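Long-range contacts in enolase from the environmental genome shotgun sequencing of the Sargasso Sea (PDB 2QGY), which is of unknown function but, as a magnesium-binding member of the enolase superfamily, probably abstracts a proton alpha to a substrate carboxylate: residues A[122-127]-A[314-319]; A[134-139]-A[352-357]. All coordinates share one frame; numbering follows the deposited sequence.

Contact 1 (A[122-127]-A[314-319]); sequences LPLNSL and MLHVCS
Ser319 OG is gripped from two sides of the contact: it accepts a hydrogen bond from Asn125 ND2 at 2.9 Å and gives its own proton to His316 O, one turn back in its helix. The hydroxyl lies almost in the amide plane of Asn125, and the N-H points at it fairly straight (155°). Asn125 CG sits between its own backbone N and carbonyl carbon (chi1 55°), beside His316 ND1 at 3.4 Å. Serine suits this place because one small hydroxyl can both accept from a neighbour and return a proton to its own helix.

The second bond uses the backbone. Asn125 N donates to His316 ND1 at 3.1 Å, with the donor tilted 34° out of the ring plane and the N-H bent away from a straight approach. ND1 thus acts as the acceptor, consistent with a ring proton on NE2. Leu124 CB lies over one face of the His316 imidazole in a CH-pi contact, 4.0 Å from the ring centroid, while its CD2 rests on His316 CB. Pro123 CB meets His316 CE1 at 3.8 Å. Beyond the pair, Leu124 also packs on Trp113 and Leu282.

A histidine accepting a backbone N-H in the first turn thus joins the short helix 124-128, which follows helix 99-120, to barrel helix 309-320, packing consistent with the two-domain enolase-superfamily fold.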
# COMPACT_ATOMS: atom_id res chain seq x y z
N LEU A 122 19.42 -20.02 19.18
CA LEU A 122 19.37 -18.82 19.99
C LEU A 122 18.00 -18.15 19.90
O LEU A 122 17.40 -18.13 18.83
CB LEU A 122 20.45 -17.84 19.54
CG LEU A 122 21.92 -18.08 19.92
CD1 LEU A 122 22.79 -17.00 19.29
CD2 LEU A 122 22.10 -18.07 21.43
N PRO A 123 17.54 -17.56 21.01
CA PRO A 123 16.32 -16.74 20.88
C PRO A 123 16.57 -15.57 19.93
O PRO A 123 17.70 -15.11 19.78
CB PRO A 123 16.04 -16.25 22.29
CG PRO A 123 17.26 -16.56 23.10
CD PRO A 123 18.06 -17.59 22.39
N LEU A 124 15.50 -15.09 19.29
CA LEU A 124 15.65 -14.06 18.26
C LEU A 124 16.37 -12.81 18.79
O LEU A 124 17.23 -12.22 18.10
CB LEU A 124 14.27 -13.70 17.70
CG LEU A 124 14.24 -12.52 16.74
CD1 LEU A 124 15.22 -12.72 15.57
CD2 LEU A 124 12.81 -12.35 16.24
N ASN A 125 16.06 -12.40 20.01
CA ASN A 125 16.66 -11.17 20.52
C ASN A 125 18.19 -11.28 20.59
O ASN A 125 18.89 -10.30 20.34
CB ASN A 125 16.01 -10.63 21.82
CG ASN A 125 15.96 -11.65 22.98
OD1 ASN A 125 16.46 -12.75 22.87
ND2 ASN A 125 15.37 -11.23 24.11
N SER A 126 18.69 -12.48 20.85
CA SER A 126 20.13 -12.76 20.86
C SER A 126 20.79 -12.70 19.48
O SER A 126 22.01 -12.46 19.37
CB SER A 126 20.42 -14.10 21.54
OG SER A 126 20.23 -14.00 22.94
N LEU A 127 19.99 -12.90 18.43
CA LEU A 127 20.43 -12.65 17.06
C LEU A 127 20.45 -11.17 16.73
O LEU A 127 21.14 -10.73 15.82
CB LEU A 127 19.49 -13.33 16.06
CG LEU A 127 19.45 -14.85 15.92
CD1 LEU A 127 18.80 -15.17 14.55
CD2 LEU A 127 20.80 -15.53 16.01
N MET A 314 7.40 -8.97 18.35
CA MET A 314 7.41 -7.61 18.89
C MET A 314 8.29 -7.57 20.15
O MET A 314 9.14 -6.69 20.30
CB MET A 314 5.98 -7.16 19.23
CG MET A 314 5.86 -5.74 19.91
SD MET A 314 4.23 -5.28 20.45
CE MET A 314 3.85 -6.57 21.65
N LEU A 315 8.06 -8.50 21.06
CA LEU A 315 8.82 -8.52 22.31
C LEU A 315 10.30 -8.71 22.06
O LEU A 315 11.15 -8.00 22.66
CB LEU A 315 8.27 -9.58 23.28
CG LEU A 315 6.81 -9.42 23.70
CD1 LEU A 315 6.43 -10.54 24.66
CD2 LEU A 315 6.57 -8.03 24.35
N HIS A 316 10.65 -9.62 21.16
CA HIS A 316 12.07 -9.82 20.82
C HIS A 316 12.68 -8.53 20.23
O HIS A 316 13.80 -8.13 20.60
CB HIS A 316 12.24 -11.00 19.87
CG HIS A 316 12.19 -12.34 20.55
ND1 HIS A 316 13.27 -12.87 21.23
CD2 HIS A 316 11.20 -13.26 20.64
CE1 HIS A 316 12.94 -14.06 21.71
NE2 HIS A 316 11.69 -14.31 21.39
N VAL A 317 11.96 -7.85 19.34
CA VAL A 317 12.48 -6.61 18.77
C VAL A 317 12.64 -5.57 19.87
O VAL A 317 13.72 -4.96 19.98
CB VAL A 317 11.59 -6.05 17.63
CG1 VAL A 317 11.99 -4.57 17.26
CG2 VAL A 317 11.76 -6.90 16.43
N CYS A 318 11.60 -5.38 20.68
CA CYS A 318 11.63 -4.35 21.73
C CYS A 318 12.76 -4.56 22.73
O CYS A 318 13.35 -3.59 23.22
CB CYS A 318 10.30 -4.27 22.49
SG CYS A 318 8.99 -3.53 21.49
N SER A 319 13.04 -5.83 23.04
CA SER A 319 14.12 -6.17 23.97
C SER A 319 15.52 -5.89 23.42
O SER A 319 16.49 -5.82 24.20
CB SER A 319 14.00 -7.63 24.43
OG SER A 319 14.47 -8.51 23.44

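Contact 2 (A[134-139]-A[352-357]); sequences PNVPIY and AHINKS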
# COMPACT_ATOMS: atom_id res chain seq x y z
N PRO A 134 15.77 -8.93 29.11
CA PRO A 134 14.89 -10.10 29.25
C PRO A 134 13.40 -9.74 29.39
O PRO A 134 12.53 -10.54 29.04
CB PRO A 134 15.41 -10.77 30.53
CG PRO A 134 16.00 -9.64 31.32
CD PRO A 134 16.64 -8.74 30.28
N ASN A 135 13.14 -8.53 29.89
CA ASN A 135 11.80 -8.03 30.21
C ASN A 135 11.41 -6.91 29.24
O ASN A 135 12.28 -6.16 28.79
CB ASN A 135 11.76 -7.52 31.68
CG ASN A 135 12.98 -6.62 32.07
OD1 ASN A 135 13.24 -6.40 33.26
ND2 ASN A 135 13.71 -6.09 31.09
N VAL A 136 10.12 -6.77 28.93
CA VAL A 136 9.72 -5.70 28.03
C VAL A 136 8.53 -4.95 28.59
O VAL A 136 7.48 -5.55 28.76
CB VAL A 136 9.36 -6.28 26.63
CG1 VAL A 136 8.68 -5.19 25.72
CG2 VAL A 136 10.60 -6.88 26.00
N PRO A 137 8.68 -3.65 28.90
CA PRO A 137 7.49 -2.96 29.40
C PRO A 137 6.34 -3.00 28.38
O PRO A 137 6.58 -2.86 27.17
CB PRO A 137 7.98 -1.51 29.58
CG PRO A 137 9.51 -1.68 29.83
CD PRO A 137 9.86 -2.76 28.84
N ILE A 138 5.12 -3.18 28.88
CA ILE A 138 3.94 -3.23 28.02
C ILE A 138 2.85 -2.27 28.47
O ILE A 138 2.85 -1.80 29.60
CB ILE A 138 3.35 -4.68 27.93
CG1 ILE A 138 3.19 -5.31 29.32
CG2 ILE A 138 4.24 -5.57 27.08
CD1 ILE A 138 1.91 -5.02 30.04
N TYR A 139 1.90 -1.98 27.58
CA TYR A 139 0.70 -1.28 27.96
C TYR A 139 -0.47 -2.02 27.28
O TYR A 139 -0.26 -2.76 26.32
CB TYR A 139 0.75 0.20 27.53
CG TYR A 139 0.56 0.41 26.03
CD1 TYR A 139 -0.71 0.61 25.49
CD2 TYR A 139 1.65 0.36 25.15
CE1 TYR A 139 -0.90 0.76 24.07
CE2 TYR A 139 1.49 0.53 23.77
CZ TYR A 139 0.21 0.71 23.24
OH TYR A 139 0.06 0.89 21.89
N ALA A 352 6.32 -7.82 29.97
CA ALA A 352 6.25 -9.16 29.42
C ALA A 352 7.62 -9.80 29.52
O ALA A 352 8.62 -9.21 29.11
CB ALA A 352 5.78 -9.11 27.95
N HIS A 353 7.69 -11.00 30.07
CA HIS A 353 8.97 -11.69 30.19
C HIS A 353 9.13 -12.73 29.09
O HIS A 353 8.34 -13.65 29.00
CB HIS A 353 9.17 -12.33 31.57
CG HIS A 353 10.46 -13.09 31.69
ND1 HIS A 353 11.62 -12.52 32.17
CD2 HIS A 353 10.77 -14.37 31.36
CE1 HIS A 353 12.59 -13.42 32.15
NE2 HIS A 353 12.11 -14.55 31.66
N ILE A 354 10.15 -12.55 28.26
CA ILE A 354 10.39 -13.39 27.08
C ILE A 354 11.05 -14.67 27.52
O ILE A 354 11.95 -14.65 28.35
CB ILE A 354 11.38 -12.71 26.08
CG1 ILE A 354 10.85 -11.37 25.62
CG2 ILE A 354 11.68 -13.63 24.89
CD1 ILE A 354 11.90 -10.52 24.89
N ASN A 355 10.64 -15.80 26.95
CA ASN A 355 11.37 -17.00 27.30
C ASN A 355 12.67 -17.14 26.49
O ASN A 355 12.97 -16.33 25.58
CB ASN A 355 10.46 -18.25 27.28
CG ASN A 355 10.19 -18.77 25.89
OD1 ASN A 355 9.35 -19.66 25.72
ND2 ASN A 355 10.90 -18.25 24.90
N LYS A 356 13.43 -18.16 26.82
CA LYS A 356 14.77 -18.32 26.32
C LYS A 356 14.85 -19.37 25.20
O LYS A 356 15.94 -19.78 24.83
CB LYS A 356 15.69 -18.68 27.51
CG LYS A 356 17.02 -19.37 27.18
CD LYS A 356 17.69 -19.93 28.46
CE LYS A 356 18.86 -20.87 28.13
NZ LYS A 356 19.63 -21.18 29.37
N SER A 357 13.70 -19.77 24.64
CA SER A 357 13.68 -20.78 23.57
C SER A 357 14.25 -20.20 22.28
O SER A 357 14.30 -18.97 22.10
CB SER A 357 12.25 -21.30 23.32
OG SER A 357 11.72 -21.83 24.52
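Two antiparallel strands pair here at the N-terminal start of barrel strand 135-141, where Val136 and Ala352 form a hydrogen-bonded pair and Asn135 and His353 the adjoining non-hydrogen-bonded one. Strand 135-141 also runs parallel to 168-170 and 327-329, whereas 351-354 belongs to a hairpin with 345-348. Val136 and Ala352 exchange two backbone bonds: Ala352 N gives to Val136 O at 2.8 Å, and Val136 N gives to Ala352 O at 2.9 Å. A third bond runs from Ile354 N to Pro134 O at 3.2 Å. Pro134 has no N-H to offer, but its carbonyl serves fully as an acceptor.

On the buried face, Val136 CG2 meets Ile354 CD1 at 4.0 Å, the two branched side chains crossing obliquely. Val136 CG1 is anti to the backbone N (chi1 170°), and CG2, beside that N, is the methyl that touches Ile354. Farther along, Ile138 CG2 rests against Ala352 CB, also at 4.0 Å; the lone methyl of alanine fits beneath helix 309-320, where Leu315 covers it. Beta-branched valine and isoleucine suit extended backbone and fill this layer between strand and helix. Asn135 and His353 project from the other face, toward the surface, as befits polar residues.

The arrangement is a beta hairpin added antiparallel to a parallel strand of the C-terminal barrel, which in this superfamily is a modified TIM barrel.

Ile354 of contact 2 also reaches contact 1: its CG2 lies 3.4 Å from His316 CE1 and its CD1 3.4 Å from Leu315 O. Val136 CG2 approaches the same carbonyl, 3.6 Å from Leu315 O, and Pro123 CB touches Ser357 O. Helix 309-320, the short helix 124-128 and the strand pair thus all meet one another, and the centres of the two contacts lie about 9 Å apart. Helix 124-128 and strand 135-141 are consecutive elements of the chain; each contact takes one of them, and the segments alternate along the sequence. Neither includes the magnesium ligands Asp200, Glu226 and Glu252; the contacts join structural elements around the barrel.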